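Local coordinates for protein ATP12 ATPase (Paracoccus denitrificans, PDB 2R31) that probably acts as a chaperone in the assembly of the F1 part of ATP synthase, at residues A[89-93]-A[166-170]; A[108-112]-A[201-205]; A[15-19]-A[50-54]; A[70-75]-A[229-233]. All coordinates share one frame. Where two conformers were deposited one is given. Residue numbers count along the deposited sequence, not the author numbering.

Contact 1 of 4, residues A[89-93]-A[166-170]; sequences VAAML and LTALH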
loop_
_atom_site.group_PDB
_atom_site.type_symbol
_atom_site.label_atom_id
_atom_site.label_comp_id
_atom_site.label_asym_id
_atom_site.label_seq_id
_atom_site.Cartn_x
_atom_site.Cartn_y
_atom_site.Cartn_z
ATOM N N VAL A 89 -6.845 -4.778 11.443
ATOM C CA VAL A 89 -6.135 -4.003 10.416
ATOM C C VAL A 89 -7.117 -3.104 9.668
ATOM O O VAL A 89 -6.817 -1.936 9.387
ATOM C CB VAL A 89 -5.379 -4.949 9.454
ATOM C CG1 VAL A 89 -4.755 -4.158 8.294
ATOM C CG2 VAL A 89 -4.259 -5.700 10.181
ATOM N N ALA A 90 -8.297 -3.641 9.349
ATOM C CA ALA A 90 -9.296 -2.832 8.654
ATOM C C ALA A 90 -9.703 -1.616 9.486
ATOM O O ALA A 90 -9.865 -0.501 8.955
ATOM C CB ALA A 90 -10.505 -3.668 8.293
ATOM N N ALA A 91 -9.898 -1.797 10.790
ATOM C CA ALA A 91 -10.296 -0.667 11.648
ATOM C C ALA A 91 -9.171 0.357 11.706
ATOM O O ALA A 91 -9.397 1.569 11.638
ATOM C CB ALA A 91 -10.642 -1.174 13.013
ATOM N N MET A 92 -7.922 -0.122 11.824
ATOM C CA MET A 92 -6.782 0.769 11.912
ATOM C C MET A 92 -6.635 1.613 10.647
ATOM O O MET A 92 -6.394 2.832 10.708
ATOM C CB MET A 92 -5.529 -0.097 12.190
ATOM C CG MET A 92 -4.227 0.674 12.285
ATOM S SD MET A 92 -3.448 1.072 10.739
ATOM C CE MET A 92 -2.949 -0.535 10.212
ATOM N N LEU A 93 -6.766 0.978 9.480
ATOM C CA LEU A 93 -6.633 1.732 8.231
ATOM C C LEU A 93 -7.813 2.678 8.074
ATOM O O LEU A 93 -7.660 3.852 7.657
ATOM C CB LEU A 93 -6.474 0.800 7.053
ATOM C CG LEU A 93 -5.176 0.021 7.002
ATOM C CD1 LEU A 93 -5.212 -1.006 5.885
ATOM C CD2 LEU A 93 -3.968 0.950 6.865
ATOM N N LEU A 166 -6.787 -5.678 1.196
ATOM C CA LEU A 166 -6.470 -4.894 2.381
ATOM C C LEU A 166 -4.962 -4.796 2.598
ATOM O O LEU A 166 -4.434 -3.762 2.994
ATOM C CB LEU A 166 -7.163 -5.539 3.610
ATOM C CG LEU A 166 -7.093 -4.719 4.894
ATOM C CD1 LEU A 166 -7.871 -3.425 4.789
ATOM C CD2 LEU A 166 -7.596 -5.532 6.093
ATOM N N THR A 167 -4.267 -5.917 2.324
ATOM C CA THR A 167 -2.803 -5.947 2.416
ATOM C C THR A 167 -2.202 -4.914 1.469
ATOM O O THR A 167 -1.313 -4.166 1.858
ATOM C CB THR A 167 -2.281 -7.348 2.116
ATOM O OG1 THR A 167 -2.832 -8.277 3.065
ATOM C CG2 THR A 167 -0.762 -7.393 2.239
ATOM N N ALA A 168 -2.679 -4.882 0.232
ATOM C CA ALA A 168 -2.196 -3.914 -0.752
ATOM C C ALA A 168 -2.482 -2.466 -0.295
ATOM O O ALA A 168 -1.652 -1.575 -0.425
ATOM C CB ALA A 168 -2.840 -4.142 -2.098
ATOM N N LEU A 169 -3.698 -2.223 0.225
ATOM C CA LEU A 169 -4.065 -0.881 0.674
ATOM C C LEU A 169 -3.117 -0.373 1.740
ATOM O O LEU A 169 -2.833 0.831 1.821
ATOM C CB LEU A 169 -5.516 -0.866 1.170
ATOM C CG LEU A 169 -5.998 0.472 1.686
ATOM C CD1 LEU A 169 -6.040 1.523 0.577
ATOM C CD2 LEU A 169 -7.362 0.364 2.355
ATOM N N HIS A 170 -2.680 -1.260 2.633
ATOM C CA HIS A 170 -1.983 -0.858 3.840
ATOM C C HIS A 170 -0.942 0.223 3.601
ATOM O O HIS A 170 -1.050 1.317 4.200
ATOM C CB HIS A 170 -1.390 -2.116 4.509
ATOM C CG HIS A 170 -0.747 -1.848 5.821
ATOM N ND1 HIS A 170 0.496 -1.279 5.927
ATOM C CD2 HIS A 170 -1.152 -2.023 7.075
ATOM C CE1 HIS A 170 0.772 -1.157 7.260
ATOM N NE2 HIS A 170 -0.216 -1.612 8.003
#
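This is a helix-helix packing contact in the helical part of the ATP12 fold, where helix 86-95 runs beside helix 163-174. The short axes make an angle of 35° and approach to 10.8 Å, a spacing that leaves room for leucine side chains between the backbones. Leu-93 and Leu-166 fill that room: their CD1 atoms meet at 3.8 Å, and Leu-93 CD1 also lies 3.8 Å from His-170 CA. One turn earlier, Val-89 CG1 touches Leu-166 CD2 at 3.8 Å. Ala-90 suits its place because a methyl group lets the leucine come close to the main chain, with Leu-166 CD2 3.8 Å from Ala-90 N. Val-158 of helix 148-159 packs on Ala-90, Leu-93 and Leu-166, so the leucine pair is covered by a third helix. At the more open border Met-92 and His-170, both partly exposed, meet. There the flexible thioether reaches the imidazole, and Met-92 CE stands 3.7 Å from His-170 NE2.

Contact 2 of 4, residues A[108-112]-A[201-205]; sequences APEAL and IDEEF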
loop_
_atom_site.group_PDB
_atom_site.type_symbol
_atom_site.label_atom_id
_atom_site.label_comp_id
_atom_site.label_asym_id
_atom_site.label_seq_id
_atom_site.Cartn_x
_atom_site.Cartn_y
_atom_site.Cartn_z
ATOM N N ALA A 108 0.081 28.751 6.899
ATOM C CA ALA A 108 1.013 29.686 6.334
ATOM C C ALA A 108 2.192 28.935 5.762
ATOM O O ALA A 108 2.475 27.807 6.167
ATOM C CB ALA A 108 1.573 30.612 7.408
ATOM N N PRO A 109 2.936 29.551 4.858
ATOM C CA PRO A 109 2.603 30.810 4.157
ATOM C C PRO A 109 1.432 30.607 3.183
ATOM O O PRO A 109 0.996 29.483 2.861
ATOM C CB PRO A 109 3.895 31.174 3.441
ATOM C CG PRO A 109 4.659 29.935 3.398
ATOM C CD PRO A 109 4.208 28.964 4.406
ATOM N N GLU A 110 0.911 31.717 2.669
ATOM C CA GLU A 110 -0.251 31.716 1.790
ATOM C C GLU A 110 -0.022 30.836 0.579
ATOM O O GLU A 110 -0.913 30.100 0.156
ATOM C CB GLU A 110 -0.641 33.126 1.391
ATOM C CG GLU A 110 -1.196 33.931 2.576
ATOM C CD GLU A 110 -1.736 35.285 2.342
ATOM O OE1 GLU A 110 -2.186 35.952 3.311
ATOM O OE2 GLU A 110 -1.738 35.672 1.165
ATOM N N ALA A 111 1.190 30.891 -0.006
ATOM C CA ALA A 111 1.447 30.143 -1.187
ATOM C C ALA A 111 1.343 28.622 -0.916
ATOM O O ALA A 111 0.957 27.834 -1.781
ATOM C CB ALA A 111 2.859 30.465 -1.726
ATOM N N LEU A 112 1.725 28.168 0.268
ATOM C CA LEU A 112 1.594 26.760 0.619
ATOM C C LEU A 112 0.131 26.356 0.809
ATOM O O LEU A 112 -0.302 25.286 0.368
ATOM C CB LEU A 112 2.428 26.432 1.867
ATOM C CG LEU A 112 2.298 24.987 2.344
ATOM C CD1 LEU A 112 2.690 23.949 1.273
ATOM C CD2 LEU A 112 3.197 24.836 3.575
ATOM N N ILE A 201 3.550 17.574 -1.039
ATOM C CA ILE A 201 3.449 19.003 -1.349
ATOM C C ILE A 201 4.200 19.852 -0.355
ATOM O O ILE A 201 4.903 20.796 -0.776
ATOM C CB ILE A 201 1.951 19.429 -1.508
ATOM C CG1 ILE A 201 1.398 18.889 -2.824
ATOM C CG2 ILE A 201 1.777 20.913 -1.376
ATOM C CD1 ILE A 201 -0.100 19.079 -3.037
ATOM N N ASP A 202 4.143 19.615 0.958
ATOM C CA ASP A 202 4.862 20.428 1.943
ATOM C C ASP A 202 6.388 20.341 1.790
ATOM O O ASP A 202 7.089 21.361 1.786
ATOM C CB ASP A 202 4.536 20.092 3.381
ATOM C CG ASP A 202 3.115 20.390 3.769
ATOM O OD1 ASP A 202 2.361 20.712 2.844
ATOM O OD2 ASP A 202 2.802 20.270 4.982
ATOM N N GLU A 203 6.857 19.091 1.688
ATOM C CA GLU A 203 8.317 18.935 1.566
ATOM C C GLU A 203 8.814 19.545 0.259
ATOM O O GLU A 203 9.892 20.122 0.253
ATOM C CB GLU A 203 8.671 17.460 1.706
ATOM C CG GLU A 203 10.020 16.988 1.241
ATOM C CD GLU A 203 10.091 15.477 1.396
ATOM O OE1 GLU A 203 9.276 14.628 0.966
ATOM O OE2 GLU A 203 11.098 15.140 2.061
ATOM N N GLU A 204 8.076 19.413 -0.826
ATOM C CA GLU A 204 8.585 20.017 -2.054
ATOM C C GLU A 204 8.494 21.527 -1.998
ATOM O O GLU A 204 9.398 22.209 -2.518
ATOM C CB GLU A 204 7.884 19.433 -3.265
ATOM C CG GLU A 204 8.190 17.922 -3.249
ATOM C CD GLU A 204 8.159 17.398 -4.649
ATOM O OE1 GLU A 204 9.240 17.537 -5.225
ATOM O OE2 GLU A 204 7.107 16.882 -5.029
ATOM N N PHE A 205 7.484 22.111 -1.354
ATOM C CA PHE A 205 7.450 23.555 -1.163
ATOM C C PHE A 205 8.697 24.013 -0.400
ATOM O O PHE A 205 9.371 25.001 -0.729
ATOM C CB PHE A 205 6.168 23.892 -0.420
ATOM C CG PHE A 205 6.004 25.382 -0.222
ATOM C CD1 PHE A 205 5.331 26.171 -1.157
ATOM C CD2 PHE A 205 6.524 25.988 0.917
ATOM C CE1 PHE A 205 5.198 27.513 -0.944
ATOM C CE2 PHE A 205 6.394 27.354 1.126
ATOM C CZ PHE A 205 5.725 28.103 0.174
#
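Phe-205 and Leu-112 each give 88 Å² to this contact, and both owe their position to a trans chi1. In Phe-205 the t rotamer sends the ring out from its helix towards the first turn of the other, while a chi2 of 91° sets the ring so that Leu-112 lies over one face. Leu-112 CB is 3.9 Å from the Phe-205 ring centroid and only 5° off the ring normal, a well-centred CH-pi contact. Leucine serves well here: in its t,p rotamer it covers the ring with CB and still extends Leu-112 CD1 back to the neighbouring helix, 3.9 Å from Phe-205 CB and 4.1 Å from Ile-201 CG2. The contact packs the first turn of helix 110-130 against the start of helix 201-210, at the surface of this largely helical chain and far from its centre. Pro-109 is the N-cap residue of helix 110-130, follows a cis peptide bond and needs no free amide there; its CG lies 3.9 Å from Phe-205 CE2. Ala-111, small enough to sit beside the ring edge, brings CB to 3.8 Å from Phe-205 CE1. At the border Asp-202, with chi1 in the m well, places OD1 3.6 Å from Leu-112 CD1. That oxygen is hydrogen-bonded to Gln-116, one turn further along helix 110-130, so a polar link flanks the apolar patch.

Contact 3 of 4, residues A[15-19]-A[50-54]; sequences SVGIH and ALAIA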
loop_
_atom_site.group_PDB
_atom_site.type_symbol
_atom_site.label_atom_id
_atom_site.label_comp_id
_atom_site.label_asym_id
_atom_site.label_seq_id
_atom_site.Cartn_x
_atom_site.Cartn_y
_atom_site.Cartn_z
ATOM N N SER A 15 12.746 -26.452 -11.135
ATOM C CA SER A 15 11.544 -26.045 -11.816
ATOM C C SER A 15 10.600 -25.241 -10.910
ATOM O O SER A 15 10.607 -25.402 -9.689
ATOM C CB SER A 15 10.746 -27.259 -12.337
ATOM O OG SER A 15 10.115 -27.972 -11.295
ATOM N N VAL A 16 9.788 -24.392 -11.530
ATOM C CA VAL A 16 8.781 -23.586 -10.860
ATOM C C VAL A 16 7.481 -23.714 -11.684
ATOM O O VAL A 16 7.521 -23.629 -12.920
ATOM C CB VAL A 16 9.160 -22.110 -10.744
ATOM C CG1 VAL A 16 8.122 -21.347 -9.983
ATOM C CG2 VAL A 16 10.520 -21.981 -10.062
ATOM N N GLY A 17 6.355 -23.849 -11.017
ATOM C CA GLY A 17 5.052 -23.838 -11.700
ATOM C C GLY A 17 3.965 -23.405 -10.690
ATOM O O GLY A 17 4.309 -22.981 -9.586
ATOM N N ILE A 18 2.712 -23.513 -11.117
ATOM C CA ILE A 18 1.604 -23.167 -10.265
ATOM C C ILE A 18 0.517 -24.247 -10.354
ATOM O O ILE A 18 0.483 -25.010 -11.320
ATOM C CB ILE A 18 1.014 -21.768 -10.587
ATOM C CG1 ILE A 18 0.330 -21.681 -11.945
ATOM C CG2 ILE A 18 2.125 -20.709 -10.434
ATOM C CD1 ILE A 18 -0.483 -20.427 -12.153
ATOM N N HIS A 19 -0.381 -24.292 -9.394
ATOM C CA HIS A 19 -1.482 -25.244 -9.379
ATOM C C HIS A 19 -2.572 -24.752 -8.459
ATOM O O HIS A 19 -2.281 -24.300 -7.348
ATOM C CB HIS A 19 -0.951 -26.613 -8.863
ATOM C CG HIS A 19 -2.014 -27.654 -8.783
ATOM N ND1 HIS A 19 -2.678 -28.155 -9.883
ATOM C CD2 HIS A 19 -2.569 -28.247 -7.681
ATOM C CE1 HIS A 19 -3.590 -29.030 -9.450
ATOM N NE2 HIS A 19 -3.549 -29.120 -8.120
ATOM N N ALA A 50 -0.322 -15.699 -8.749
ATOM C CA ALA A 50 0.492 -16.928 -8.721
ATOM C C ALA A 50 1.524 -16.929 -9.806
ATOM O O ALA A 50 2.687 -17.287 -9.565
ATOM C CB ALA A 50 -0.416 -18.151 -8.812
ATOM N N LEU A 51 1.170 -16.557 -11.044
ATOM C CA LEU A 51 2.130 -16.510 -12.143
ATOM C C LEU A 51 3.243 -15.516 -11.835
ATOM O O LEU A 51 4.425 -15.784 -12.120
ATOM C CB LEU A 51 1.449 -16.163 -13.455
ATOM C CG LEU A 51 0.545 -17.229 -14.054
ATOM C CD1 LEU A 51 -0.317 -16.610 -15.152
ATOM C CD2 LEU A 51 1.364 -18.425 -14.553
ATOM N N ALA A 52 2.911 -14.365 -11.287
ATOM C CA ALA A 52 3.898 -13.331 -11.009
ATOM C C ALA A 52 4.825 -13.731 -9.871
ATOM O O ALA A 52 6.041 -13.426 -9.902
ATOM C CB ALA A 52 3.190 -12.013 -10.751
ATOM N N ILE A 53 4.323 -14.410 -8.849
ATOM C CA ILE A 53 5.155 -14.944 -7.778
ATOM C C ILE A 53 6.023 -16.070 -8.336
ATOM O O ILE A 53 7.235 -16.140 -8.022
ATOM C CB ILE A 53 4.333 -15.333 -6.545
ATOM C CG1 ILE A 53 3.867 -14.060 -5.858
ATOM C CG2 ILE A 53 5.148 -16.207 -5.585
ATOM C CD1 ILE A 53 2.954 -14.256 -4.671
ATOM N N ALA A 54 5.489 -16.957 -9.165
ATOM C CA ALA A 54 6.298 -17.977 -9.799
ATOM C C ALA A 54 7.460 -17.341 -10.559
ATOM O O ALA A 54 8.576 -17.855 -10.501
ATOM C CB ALA A 54 5.446 -18.848 -10.686
#
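Strand 16-19 runs alongside helix 50-54, nearly antiparallel at 162°, with the axes of the short segments 8.1 Å apart. After Ser-15, backbone-bonded to Asp-30, Val-16 is the first residue to face the helix; its branched side chain suits a strand, and Val-16 CG1 packs 3.7 Å from Ala-54 CB. Gly-17, on the outer side, contributes almost nothing, though its backbone pairs with Leu-28 of strand 24-29. Ile-18 turns back to the helix and buries most, 82 Å². Ile-18 CG2 lies 3.8 Å from Ala-54 CB and 4.0 Å from Ala-50 CB, while Ile-18 CD1 extends to Leu-51 CD2 at 3.6 Å. Two alanines one turn apart keep this helix face low enough for the strand to approach. His-19 points away, completing the ordinary in-out alternation of a strand. Trp-25 of strand 24-29 touches both Ile-18 and Ala-50. The arrangement is alpha/beta packing: a helix on one face of a three-stranded antiparallel sheet, here through a strand outermost within this chain.

Contact 4 of 4, residues A[70-75]-A[229-233]; sequences PLTRSA and DSERF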
loop_
_atom_site.group_PDB
_atom_site.type_symbol
_atom_site.label_atom_id
_atom_site.label_comp_id
_atom_site.label_asym_id
_atom_site.label_seq_id
_atom_site.Cartn_x
_atom_site.Cartn_y
_atom_site.Cartn_z
ATOM N N PRO A 70 9.141 -8.811 -4.305
ATOM C CA PRO A 70 8.195 -7.989 -3.559
ATOM C C PRO A 70 6.806 -8.598 -3.411
ATOM O O PRO A 70 6.093 -8.332 -2.424
ATOM C CB PRO A 70 8.132 -6.692 -4.406
ATOM C CG PRO A 70 8.421 -7.179 -5.799
ATOM C CD PRO A 70 9.528 -8.162 -5.576
ATOM N N LEU A 71 6.393 -9.380 -4.385
ATOM C CA LEU A 71 5.061 -9.980 -4.352
ATOM C C LEU A 71 5.008 -11.117 -3.346
ATOM O O LEU A 71 4.028 -11.290 -2.637
ATOM C CB LEU A 71 4.662 -10.480 -5.739
ATOM C CG LEU A 71 4.567 -9.431 -6.831
ATOM C CD1 LEU A 71 4.413 -10.106 -8.187
ATOM C CD2 LEU A 71 3.425 -8.460 -6.566
ATOM N N THR A 72 6.090 -11.921 -3.294
ATOM C CA THR A 72 6.197 -12.925 -2.235
ATOM C C THR A 72 6.132 -12.280 -0.867
ATOM O O THR A 72 5.429 -12.779 0.035
ATOM C CB THR A 72 7.521 -13.720 -2.406
ATOM O OG1 THR A 72 7.529 -14.410 -3.645
ATOM C CG2 THR A 72 7.680 -14.748 -1.286
ATOM N N ARG A 73 6.847 -11.167 -0.675
ATOM C CA ARG A 73 6.854 -10.454 0.581
ATOM C C ARG A 73 5.435 -9.996 0.955
ATOM O O ARG A 73 5.042 -10.135 2.122
ATOM C CB ARG A 73 7.813 -9.264 0.482
ATOM C CG ARG A 73 8.042 -8.343 1.629
ATOM C CD ARG A 73 9.384 -7.642 1.604
ATOM N NE ARG A 73 9.569 -6.404 0.833
ATOM C CZ ARG A 73 10.276 -6.339 -0.269
ATOM N NH1 ARG A 73 10.661 -7.586 -0.563
ATOM N NH2 ARG A 73 10.572 -5.330 -1.098
ATOM N N SER A 74 4.692 -9.453 0.007
ATOM C CA SER A 74 3.315 -9.025 0.260
ATOM C C SER A 74 2.392 -10.182 0.547
ATOM O O SER A 74 1.545 -10.106 1.435
ATOM C CB SER A 74 2.833 -8.245 -0.977
ATOM O OG SER A 74 3.484 -7.079 -1.253
ATOM N N ALA A 75 2.537 -11.287 -0.182
ATOM C CA ALA A 75 1.701 -12.457 0.068
ATOM C C ALA A 75 1.981 -13.064 1.424
ATOM O O ALA A 75 1.050 -13.485 2.129
ATOM C CB ALA A 75 1.899 -13.477 -1.037
ATOM N N ASP A 229 4.907 -1.021 -5.531
ATOM C CA ASP A 229 4.788 -2.461 -5.215
ATOM C C ASP A 229 3.415 -2.771 -4.636
ATOM O O ASP A 229 2.818 -3.783 -4.989
ATOM C CB ASP A 229 5.904 -2.870 -4.280
ATOM C CG ASP A 229 7.276 -3.070 -4.926
ATOM O OD1 ASP A 229 7.337 -3.295 -6.162
ATOM O OD2 ASP A 229 8.289 -3.006 -4.172
ATOM N N SER A 230 2.893 -1.908 -3.752
ATOM C CA SER A 230 1.557 -2.149 -3.224
ATOM C C SER A 230 0.476 -2.044 -4.268
ATOM O O SER A 230 -0.467 -2.843 -4.302
ATOM C CB SER A 230 1.290 -1.172 -2.055
ATOM O OG SER A 230 2.074 -1.417 -0.934
ATOM N N GLU A 231 0.587 -1.052 -5.155
ATOM C CA GLU A 231 -0.337 -0.895 -6.264
ATOM C C GLU A 231 -0.331 -2.107 -7.168
ATOM O O GLU A 231 -1.387 -2.593 -7.611
ATOM C CB GLU A 231 0.040 0.392 -7.012
ATOM C CG GLU A 231 -0.727 0.666 -8.271
ATOM C CD GLU A 231 -0.158 1.927 -8.943
ATOM O OE1 GLU A 231 1.092 1.977 -9.234
ATOM O OE2 GLU A 231 -0.894 2.865 -9.184
ATOM N N ARG A 232 0.866 -2.626 -7.475
ATOM C CA ARG A 232 0.972 -3.848 -8.307
ATOM C C ARG A 232 0.260 -5.018 -7.643
ATOM O O ARG A 232 -0.432 -5.790 -8.289
ATOM C CB ARG A 232 2.469 -4.127 -8.530
ATOM C CG ARG A 232 2.756 -5.361 -9.346
ATOM C CD ARG A 232 2.170 -5.329 -10.747
ATOM N NE ARG A 232 2.781 -6.370 -11.554
ATOM C CZ ARG A 232 2.283 -6.793 -12.699
ATOM N NH1 ARG A 232 1.174 -6.261 -13.196
ATOM N NH2 ARG A 232 2.922 -7.763 -13.364
ATOM N N PHE A 233 0.466 -5.190 -6.319
ATOM C CA PHE A 233 -0.181 -6.263 -5.591
ATOM C C PHE A 233 -1.691 -6.100 -5.636
ATOM O O PHE A 233 -2.419 -7.110 -5.788
ATOM C CB PHE A 233 0.365 -6.274 -4.150
ATOM C CG PHE A 233 0.072 -7.523 -3.373
ATOM C CD1 PHE A 233 0.725 -8.697 -3.671
ATOM C CD2 PHE A 233 -0.833 -7.577 -2.325
ATOM C CE1 PHE A 233 0.551 -9.861 -2.958
ATOM C CE2 PHE A 233 -1.005 -8.741 -1.580
ATOM C CZ PHE A 233 -0.305 -9.849 -1.896
HETATM O O HOH W 1 4.298 -6.149 -4.039
#
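Two helices cross steeply here, at -72° with 10.1 Å between their short axes: the start of helix 70-82 and the long C-terminal helix 214-236 of this largely helical chain. Phe-233 buries the most surface, 91 Å², and its t rotamer carries the ring to the first helix. Ser-74 lies over one face, with CB 3.4 Å from the Phe-233 ring centroid and 13° off the normal, a close CH-pi contact. Serine is short enough for this fit, as is Ala-75, whose backbone N comes to 3.6 Å from Phe-233 CZ. On the side of helix 163-174, Thr-167 and Ala-168 also touch the phenylalanine. Leu-71 is second, with 60 Å² covered. Leu-71 CD2 packs 4.0 Å from Phe-233 CD1 and 4.2 Å from the aliphatic Arg-232 CG, while the same leucine meets Ala-52 and Ile-53 of helix 47-58, so one branched side chain bridges two neighbours. Asp-229, third with 49 Å², is partly exposed, as suits a charged group; its OD2 lies 3.7 Å from Pro-70 CB. Its main chain takes part through a water between the helices: water 1 donates a hydrogen bond to Asp-229 O at 2.9 Å and is hydrogen-bonded to Ser-74 OG at 3.0 Å.

Overall arrangement
Contacts 3, 4 and 1 form a continuous chain of packing. Helix 47-58 of contact 3 lies against helix 70-82 of contact 4, where Ala-52 CB and Leu-71 CD1 are 3.4 Å apart, and contact 4 in turn touches contact 1, with Ala-168 O 3.4 Å from Ser-230 CB. Their centres are 15 and 14 Å apart. Contact 2 stands off, its nearest atoms about 17 Å from contacts 1 and 4, and its centre 47 Å from that of contact 3, across the chain's centre. In sequence contact 3 closes first; contact 4 then spans contacts 1 and 2, whose segments alternate. Helix 214-236 thus reaches the sheet-covering helix 47-58 through helix 70-82.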